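Local atomic coordinates of coronin (Toxoplasma gondii, PDB entry 4OZU), a protein that probably binds actin filaments, as coronins generally do, this chain being its WD40-repeat domain. Residues A40-I46 against N86-R92; G184-A188 against I198-R202. All coordinates share one frame; numbering follows the deposited sequence.

Contact 1. Residues A40-I46 against N86-R92; sequences AANTEYI and NFSPFYR. With ACT (acetate ion), chain C.
The benzene ring of Phe87 slots in against residues 40-46, and this is the dense end of the contact. Over one of its faces lies the Asn42 amide, offset toward the rim, its plane turned 31° from the ring's; Ala40 CB sits 3.8 Å from Phe87 CD2, and Tyr45 CB closes on Phe87 CZ at 3.7 Å. The Asn42 amide does double duty. With chi1 at 64°, CG stands between the backbone N and the carbonyl carbon, and OD1 accepts from Glu44 N, closing an Asx turn, and from Tyr45 N, which extends it to an Asx motif; the two bonds hold the amide's rotation. Asn42 ND2 then reaches Arg92 O at 2.9 Å, almost in the amide plane, though the bond is bent (132°), and it also donates to a water lying near Ser88 O and Tyr91 O.

Toward Arg92 the packing thins. Its CD lies 3.4 Å from Glu44 CB and comes near Thr43 OG1; Glu44 itself turns its carboxylate to Arg62. An acetate, probably from the crystallisation liquor, accepts from Thr43 N through OXT (3.1 Å). Within the propeller, the contact joins the turn between strands 40-41 and 45-49 to the end of strand 82-87 in the next sheet; Phe87 also touches Leu95 of strand 94-99, while Ala41 and Ile46 meet Leu336 of strand 331-339.

Contact 2. Residues G184-A188 against I198-R202; sequences GDLLA and IVDPR
Residues 187-188 and 198-199 run antiparallel as neighbouring strands of a beta hairpin, with Leu187 and Val199 forming a hydrogen-bonded pair: Leu187 N gives to Val199 O at 2.9 Å, nearly straight at 173°, and Val199 N returns the bond to Leu187 O at 2.8 Å. The hairpin supplies the two middle strands of a four-stranded blade in the WD40 beta-propeller.

Side chains divide between the two faces of this sheet. Leu187 and Val199 share one, where both pack on Phe157 of strand 154-159 in the preceding sheet. Ala188 and Ile198, a non-hydrogen-bonded pair, share the other: the terminal CD1 of Ile198 reaches Ala188 CB at 3.8 Å, and Ala188 rests on Cys221 and Trp223 of strand 220-223. So the blade is packed on both faces. Leu186, just ahead of the strand, swings its branches across the partner strand: CG lies anti to its carbonyl carbon (chi1 -61°), which carries CD1 toward Ile198 CG2 and CD2 to 3.7 Å from Asp200 CB.

Beyond Leu186 and Asp200 the two strands part and the contact turns polar. Pro201 CD comes within 3.2 Å of Asp185 O, and Arg202 bends at chi3 (-64°), bringing NH2 to 3.3 Å from Asp185 CB. The guanidinium is anchored beyond the hairpin, by Trp379 O and Glu383 O on NH1 and by Asn384 OD1 on NH2, with a cation-pi contact to Trp379. One water bridges the opening: it donates to Asp185 O and Asp200 OD1, which also accepts from Ala203 N, and accepts from Arg202 NE at 2.9 Å, lying in the guanidinium plane.

How the contacts relate
Both contacts belong to the one propeller but join its parts differently. Contact 1 goes between sheets, linking a turn beside strand 40-41 to the end of strand 82-87, whereas contact 2 stays within a single sheet and pairs adjacent strands of a hairpin. Contact 1 also lies nearer the middle, its centre about 11 Å from the centre of the chain against about 17 Å for contact 2. Their centres are about 23 Å apart and their nearest atoms about 9 Å, so they do not touch. Each has a water among its polar groups, and the acetate belongs to contact 1; along the chain, contact 1 is complete before contact 2 begins.

Contact 1. Residues A40-I46 against N86-R92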
ATOM      1  N   ALA A  40       8.315  -0.908  -1.352  1.00 25.98           N
ATOM      2  CA  ALA A  40       7.762  -1.042  -0.017  1.00 24.17           C
ATOM      3  C   ALA A  40       8.713  -0.404   0.986  1.00 29.94           C
ATOM      4  O   ALA A  40       9.917  -0.325   0.754  1.00 25.25           O
ATOM      5  CB  ALA A  40       7.527  -2.496   0.328  1.00 23.11           C
ATOM      6  N   ALA A  41       8.160   0.077   2.091  1.00 21.82           N
ATOM      7  CA  ALA A  41       8.975   0.640   3.155  1.00 23.38           C
ATOM      8  C   ALA A  41       8.279   0.458   4.490  1.00 27.87           C
ATOM      9  O   ALA A  41       7.050   0.456   4.559  1.00 26.19           O
ATOM     10  CB  ALA A  41       9.257   2.123   2.893  1.00 23.91           C
ATOM     11  N   ASN A  42       9.064   0.272   5.546  1.00 22.51           N
ATOM     12  CA  ASN A  42       8.531   0.365   6.895  1.00 23.65           C
ATOM     13  C   ASN A  42       9.298   1.473   7.615  1.00 23.40           C
ATOM     14  O   ASN A  42       9.810   2.379   6.961  1.00 24.68           O
ATOM     15  CB  ASN A  42       8.583  -0.991   7.622  1.00 21.16           C
ATOM     16  CG  ASN A  42       9.997  -1.517   7.857  1.00 22.58           C
ATOM     17  OD1 ASN A  42      11.001  -0.858   7.573  1.00 21.19           O
ATOM     18  ND2 ASN A  42      10.067  -2.727   8.401  1.00 23.43           N
ATOM     19  N   THR A  43       9.369   1.444   8.939  1.00 26.95           N
ATOM     20  CA  THR A  43       9.983   2.561   9.647  1.00 32.06           C
ATOM     21  C   THR A  43      11.505   2.549   9.538  1.00 31.06           C
ATOM     22  O   THR A  43      12.148   3.532   9.891  1.00 27.05           O
ATOM     23  CB  THR A  43       9.600   2.576  11.136  1.00 29.91           C
ATOM     24  OG1 THR A  43       9.996   1.347  11.756  1.00 28.61           O
ATOM     25  CG2 THR A  43       8.101   2.776  11.295  1.00 31.26           C
ATOM     26  N   GLU A  44      12.069   1.450   9.035  1.00 24.45           N
ATOM     27  CA  GLU A  44      13.521   1.255   9.026  1.00 28.81           C
ATOM     28  C   GLU A  44      14.084   1.001   7.630  1.00 26.87           C
ATOM     29  O   GLU A  44      15.175   1.480   7.305  1.00 25.45           O
ATOM     30  CB  GLU A  44      13.890   0.082   9.939  1.00 27.17           C
ATOM     31  CG  GLU A  44      15.379  -0.232  10.048  1.00 42.36           C
ATOM     32  CD  GLU A  44      16.094   0.669  11.032  1.00 67.72           C
ATOM     33  OE1 GLU A  44      15.469   1.632  11.525  1.00 58.44           O
ATOM     34  OE2 GLU A  44      17.282   0.407  11.319  1.00 66.10           O
ATOM     35  N   TYR A  45      13.346   0.254   6.815  1.00 26.62           N
ATOM     36  CA  TYR A  45      13.870  -0.257   5.547  1.00 25.18           C
ATOM     37  C   TYR A  45      13.048   0.154   4.335  1.00 27.20           C
ATOM     38  O   TYR A  45      11.861   0.458   4.435  1.00 25.93           O
ATOM     39  CB  TYR A  45      13.946  -1.789   5.568  1.00 27.80           C
ATOM     40  CG  TYR A  45      14.706  -2.359   6.735  1.00 25.74           C
ATOM     41  CD1 TYR A  45      16.054  -2.091   6.900  1.00 28.11           C
ATOM     42  CD2 TYR A  45      14.083  -3.185   7.662  1.00 26.37           C
ATOM     43  CE1 TYR A  45      16.759  -2.599   7.965  1.00 34.29           C
ATOM     44  CE2 TYR A  45      14.781  -3.708   8.732  1.00 31.98           C
ATOM     45  CZ  TYR A  45      16.122  -3.406   8.878  1.00 36.07           C
ATOM     46  OH  TYR A  45      16.846  -3.909   9.931  1.00 36.46           O
ATOM     47  N   ILE A  46      13.711   0.133   3.186  1.00 23.59           N
ATOM     48  CA  ILE A  46      13.070   0.268   1.889  1.00 23.16           C
ATOM     49  C   ILE A  46      13.318  -1.024   1.117  1.00 26.14           C
ATOM     50  O   ILE A  46      14.443  -1.513   1.096  1.00 29.51           O
ATOM     51  CB  ILE A  46      13.643   1.461   1.082  1.00 21.11           C
ATOM     52  CG1 ILE A  46      13.462   2.778   1.844  1.00 22.71           C
ATOM     53  CG2 ILE A  46      12.998   1.545  -0.293  1.00 25.53           C
ATOM     54  CD1 ILE A  46      14.318   3.912   1.298  1.00 29.47           C
ATOM     55  N   ASN A  86       5.470  -6.313   0.558  1.00 21.49           N
ATOM     56  CA  ASN A  86       4.907  -5.552   1.673  1.00 21.39           C
ATOM     57  C   ASN A  86       5.538  -5.955   2.997  1.00 22.18           C
ATOM     58  O   ASN A  86       5.620  -7.136   3.326  1.00 21.08           O
ATOM     59  CB  ASN A  86       3.387  -5.724   1.749  1.00 23.39           C
ATOM     60  CG  ASN A  86       2.635  -4.659   0.963  1.00 25.65           C
ATOM     61  OD1 ASN A  86       2.829  -3.457   1.173  1.00 23.78           O
ATOM     62  ND2 ASN A  86       1.785  -5.095   0.044  1.00 23.79           N
ATOM     63  N   PHE A  87       5.996  -4.960   3.747  1.00 20.51           N
ATOM     64  CA  PHE A  87       6.454  -5.187   5.109  1.00 20.24           C
ATOM     65  C   PHE A  87       5.287  -5.489   6.041  1.00 20.04           C
ATOM     66  O   PHE A  87       4.164  -5.019   5.824  1.00 21.49           O
ATOM     67  CB  PHE A  87       7.212  -3.971   5.626  1.00 19.48           C
ATOM     68  CG  PHE A  87       8.570  -3.805   5.013  1.00 19.62           C
ATOM     69  CD1 PHE A  87       9.663  -4.455   5.548  1.00 20.90           C
ATOM     70  CD2 PHE A  87       8.749  -3.010   3.892  1.00 18.92           C
ATOM     71  CE1 PHE A  87      10.915  -4.311   4.987  1.00 21.26           C
ATOM     72  CE2 PHE A  87      10.005  -2.862   3.325  1.00 21.43           C
ATOM     73  CZ  PHE A  87      11.085  -3.515   3.877  1.00 24.74           C
ATOM     74  N   SER A  88       5.556  -6.272   7.079  1.00 22.43           N
ATOM     75  CA  SER A  88       4.575  -6.495   8.130  1.00 22.20           C
ATOM     76  C   SER A  88       4.199  -5.177   8.793  1.00 23.16           C
ATOM     77  O   SER A  88       5.043  -4.299   8.949  1.00 18.81           O
ATOM     78  CB  SER A  88       5.117  -7.445   9.189  1.00 21.12           C
ATOM     79  OG  SER A  88       4.302  -7.414  10.347  1.00 20.28           O
ATOM     80  N   PRO A  89       2.934  -5.036   9.198  1.00 21.69           N
ATOM     81  CA  PRO A  89       2.562  -3.823   9.934  1.00 18.76           C
ATOM     82  C   PRO A  89       3.143  -3.756  11.340  1.00 17.94           C
ATOM     83  O   PRO A  89       3.096  -2.690  11.966  1.00 19.11           O
ATOM     84  CB  PRO A  89       1.026  -3.910  10.012  1.00 19.33           C
ATOM     85  CG  PRO A  89       0.622  -4.957   9.052  1.00 23.23           C
ATOM     86  CD  PRO A  89       1.773  -5.899   8.939  1.00 22.67           C
ATOM     87  N   PHE A  90       3.654  -4.878  11.840  1.00 20.17           N
ATOM     88  CA  PHE A  90       4.017  -4.985  13.251  1.00 22.19           C
ATOM     89  C   PHE A  90       5.484  -5.296  13.511  1.00 25.22           C
ATOM     90  O   PHE A  90       6.074  -4.770  14.444  1.00 24.41           O
ATOM     91  CB  PHE A  90       3.157  -6.057  13.900  1.00 19.24           C
ATOM     92  CG  PHE A  90       1.708  -5.948  13.541  1.00 19.88           C
ATOM     93  CD1 PHE A  90       0.969  -4.841  13.927  1.00 20.84           C
ATOM     94  CD2 PHE A  90       1.086  -6.944  12.810  1.00 20.26           C
ATOM     95  CE1 PHE A  90      -0.358  -4.736  13.588  1.00 18.09           C
ATOM     96  CE2 PHE A  90      -0.249  -6.841  12.478  1.00 22.76           C
ATOM     97  CZ  PHE A  90      -0.965  -5.739  12.863  1.00 16.93           C
ATOM     98  N   TYR A  91       6.056  -6.159  12.681  1.00 21.13           N
ATOM     99  CA  TYR A  91       7.378  -6.716  12.928  1.00 21.43           C
ATOM    100  C   TYR A  91       8.370  -6.171  11.917  1.00 21.28           C
ATOM    101  O   TYR A  91       8.257  -6.420  10.715  1.00 21.93           O
ATOM    102  CB  TYR A  91       7.299  -8.239  12.884  1.00 24.62           C
ATOM    103  CG  TYR A  91       6.149  -8.742  13.727  1.00 30.16           C
ATOM    104  CD1 TYR A  91       6.032  -8.368  15.058  1.00 27.33           C
ATOM    105  CD2 TYR A  91       5.154  -9.540  13.186  1.00 27.83           C
ATOM    106  CE1 TYR A  91       4.974  -8.803  15.830  1.00 32.96           C
ATOM    107  CE2 TYR A  91       4.090  -9.978  13.953  1.00 28.39           C
ATOM    108  CZ  TYR A  91       4.005  -9.608  15.271  1.00 32.47           C
ATOM    109  OH  TYR A  91       2.944 -10.042  16.036  1.00 26.16           O
ATOM    110  N   ARG A  92       9.325  -5.405  12.433  1.00 25.57           N
ATOM    111  CA  ARG A  92      10.233  -4.620  11.614  1.00 28.56           C
ATOM    112  C   ARG A  92      11.074  -5.445  10.649  1.00 28.57           C
ATOM    113  O   ARG A  92      11.509  -4.940   9.612  1.00 24.41           O
ATOM    114  CB  ARG A  92      11.166  -3.817  12.513  1.00 36.00           C
ATOM    115  CG  ARG A  92      12.028  -2.856  11.741  1.00 57.74           C
ATOM    116  CD  ARG A  92      11.993  -1.478  12.340  1.00 75.24           C
ATOM    117  NE  ARG A  92      13.017  -1.317  13.369  1.00 75.80           N
ATOM    118  CZ  ARG A  92      12.778  -1.022  14.644  1.00101.24           C
ATOM    119  NH1 ARG A  92      11.539  -0.841  15.090  1.00 95.58           N
ATOM    120  NH2 ARG A  92      13.793  -0.899  15.486  1.00 64.18           N
TER
HETATM  121  C   ACT C 402       7.847  -1.260  11.743  1.00 33.39           C
HETATM  122  O   ACT C 402       8.670  -1.034  12.655  1.00 39.63           O
HETATM  123  OXT ACT C 402       7.849  -0.454  10.792  1.00 35.31           O
HETATM  124  CH3 ACT C 402       6.910  -2.428  11.796  1.00 29.78           C
HETATM  125  O   HOH W   1       7.760  -4.515   8.960  1.00 23.92           O

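Contact 2. Residues G184-A188 against I198-R202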
ATOM      1  N   GLY A 184      -9.933  -4.729   9.644  1.00 18.65           N
ATOM      2  CA  GLY A 184      -9.286  -6.025   9.553  1.00 20.37           C
ATOM      3  C   GLY A 184     -10.216  -7.190   9.254  1.00 20.21           C
ATOM      4  O   GLY A 184      -9.790  -8.346   9.283  1.00 19.41           O
ATOM      5  N   ASP A 185     -11.483  -6.908   8.955  1.00 17.21           N
ATOM      6  CA  ASP A 185     -12.458  -7.988   8.803  1.00 16.97           C
ATOM      7  C   ASP A 185     -12.752  -8.314   7.341  1.00 23.93           C
ATOM      8  O   ASP A 185     -13.028  -9.465   7.007  1.00 27.06           O
ATOM      9  CB  ASP A 185     -13.758  -7.645   9.539  1.00 17.90           C
ATOM     10  CG  ASP A 185     -14.414  -6.373   9.046  1.00 25.58           C
ATOM     11  OD1 ASP A 185     -13.733  -5.524   8.428  1.00 21.06           O
ATOM     12  OD2 ASP A 185     -15.630  -6.222   9.316  1.00 26.43           O
ATOM     13  N   LEU A 186     -12.671  -7.309   6.478  1.00 19.81           N
ATOM     14  CA  LEU A 186     -13.041  -7.455   5.078  1.00 19.76           C
ATOM     15  C   LEU A 186     -11.891  -7.093   4.153  1.00 20.06           C
ATOM     16  O   LEU A 186     -11.029  -6.276   4.494  1.00 19.34           O
ATOM     17  CB  LEU A 186     -14.254  -6.582   4.755  1.00 17.76           C
ATOM     18  CG  LEU A 186     -15.535  -6.901   5.530  1.00 19.62           C
ATOM     19  CD1 LEU A 186     -16.638  -5.892   5.208  1.00 22.39           C
ATOM     20  CD2 LEU A 186     -16.009  -8.322   5.243  1.00 23.36           C
ATOM     21  N   LEU A 187     -11.894  -7.727   2.984  1.00 20.98           N
ATOM     22  CA  LEU A 187     -10.964  -7.422   1.916  1.00 18.13           C
ATOM     23  C   LEU A 187     -11.770  -6.883   0.745  1.00 20.05           C
ATOM     24  O   LEU A 187     -12.907  -7.312   0.523  1.00 22.12           O
ATOM     25  CB  LEU A 187     -10.181  -8.667   1.513  1.00 22.46           C
ATOM     26  CG  LEU A 187      -9.054  -8.459   0.503  1.00 21.52           C
ATOM     27  CD1 LEU A 187      -7.706  -8.447   1.198  1.00 33.57           C
ATOM     28  CD2 LEU A 187      -9.123  -9.542  -0.540  1.00 30.46           C
ATOM     29  N   ALA A 188     -11.209  -5.911   0.041  1.00 18.88           N
ATOM     30  CA  ALA A 188     -11.790  -5.432  -1.206  1.00 16.62           C
ATOM     31  C   ALA A 188     -10.815  -5.719  -2.322  1.00 18.61           C
ATOM     32  O   ALA A 188      -9.596  -5.604  -2.143  1.00 19.84           O
ATOM     33  CB  ALA A 188     -12.114  -3.958  -1.136  1.00 19.03           C
ATOM     34  N   ILE A 198     -16.214  -7.356  -2.475  1.00 19.60           N
ATOM     35  CA  ILE A 198     -15.940  -7.356  -1.046  1.00 18.76           C
ATOM     36  C   ILE A 198     -15.971  -8.793  -0.533  1.00 20.16           C
ATOM     37  O   ILE A 198     -16.922  -9.533  -0.794  1.00 20.84           O
ATOM     38  CB  ILE A 198     -16.963  -6.516  -0.261  1.00 21.25           C
ATOM     39  CG1 ILE A 198     -17.183  -5.153  -0.925  1.00 20.25           C
ATOM     40  CG2 ILE A 198     -16.506  -6.365   1.178  1.00 22.70           C
ATOM     41  CD1 ILE A 198     -15.931  -4.305  -1.048  1.00 19.71           C
ATOM     42  N   VAL A 199     -14.936  -9.164   0.218  1.00 21.27           N
ATOM     43  CA  VAL A 199     -14.743 -10.546   0.661  1.00 22.00           C
ATOM     44  C   VAL A 199     -14.614 -10.633   2.167  1.00 23.49           C
ATOM     45  O   VAL A 199     -13.839  -9.884   2.765  1.00 21.75           O
ATOM     46  CB  VAL A 199     -13.481 -11.163   0.037  1.00 22.07           C
ATOM     47  CG1 VAL A 199     -13.322 -12.614   0.471  1.00 26.55           C
ATOM     48  CG2 VAL A 199     -13.540 -11.062  -1.487  1.00 22.47           C
ATOM     49  N   ASP A 200     -15.375 -11.554   2.762  1.00 24.03           N
ATOM     50  CA  ASP A 200     -15.261 -11.886   4.180  1.00 22.49           C
ATOM     51  C   ASP A 200     -14.492 -13.201   4.318  1.00 22.44           C
ATOM     52  O   ASP A 200     -15.042 -14.273   4.061  1.00 25.78           O
ATOM     53  CB  ASP A 200     -16.650 -11.992   4.816  1.00 22.77           C
ATOM     54  CG  ASP A 200     -16.601 -12.217   6.328  1.00 26.63           C
ATOM     55  OD1 ASP A 200     -15.650 -12.857   6.827  1.00 24.84           O
ATOM     56  OD2 ASP A 200     -17.536 -11.757   7.017  1.00 32.37           O
ATOM     57  N   PRO A 201     -13.211 -13.130   4.713  1.00 21.52           N
ATOM     58  CA  PRO A 201     -12.422 -14.371   4.751  1.00 22.35           C
ATOM     59  C   PRO A 201     -12.844 -15.356   5.836  1.00 24.65           C
ATOM     60  O   PRO A 201     -12.746 -16.561   5.626  1.00 26.68           O
ATOM     61  CB  PRO A 201     -11.002 -13.876   5.009  1.00 18.74           C
ATOM     62  CG  PRO A 201     -11.170 -12.529   5.653  1.00 20.66           C
ATOM     63  CD  PRO A 201     -12.399 -11.945   5.039  1.00 23.49           C
ATOM     64  N   ARG A 202     -13.292 -14.865   6.984  1.00 22.83           N
ATOM     65  CA  ARG A 202     -13.695 -15.760   8.059  1.00 24.25           C
ATOM     66  C   ARG A 202     -14.988 -16.504   7.710  1.00 23.40           C
ATOM     67  O   ARG A 202     -15.257 -17.575   8.252  1.00 26.75           O
ATOM     68  CB  ARG A 202     -13.846 -14.985   9.366  1.00 22.13           C
ATOM     69  CG  ARG A 202     -12.499 -14.598   9.968  1.00 21.13           C
ATOM     70  CD  ARG A 202     -12.628 -13.738  11.189  1.00 21.65           C
ATOM     71  NE  ARG A 202     -13.229 -12.451  10.871  1.00 23.88           N
ATOM     72  CZ  ARG A 202     -13.409 -11.480  11.757  1.00 21.85           C
ATOM     73  NH1 ARG A 202     -13.038 -11.650  13.020  1.00 23.50           N
ATOM     74  NH2 ARG A 202     -13.970 -10.347  11.380  1.00 20.56           N
TER
HETATM   75  O   HOH W   2     -13.666 -11.908   8.083  1.00 24.91           O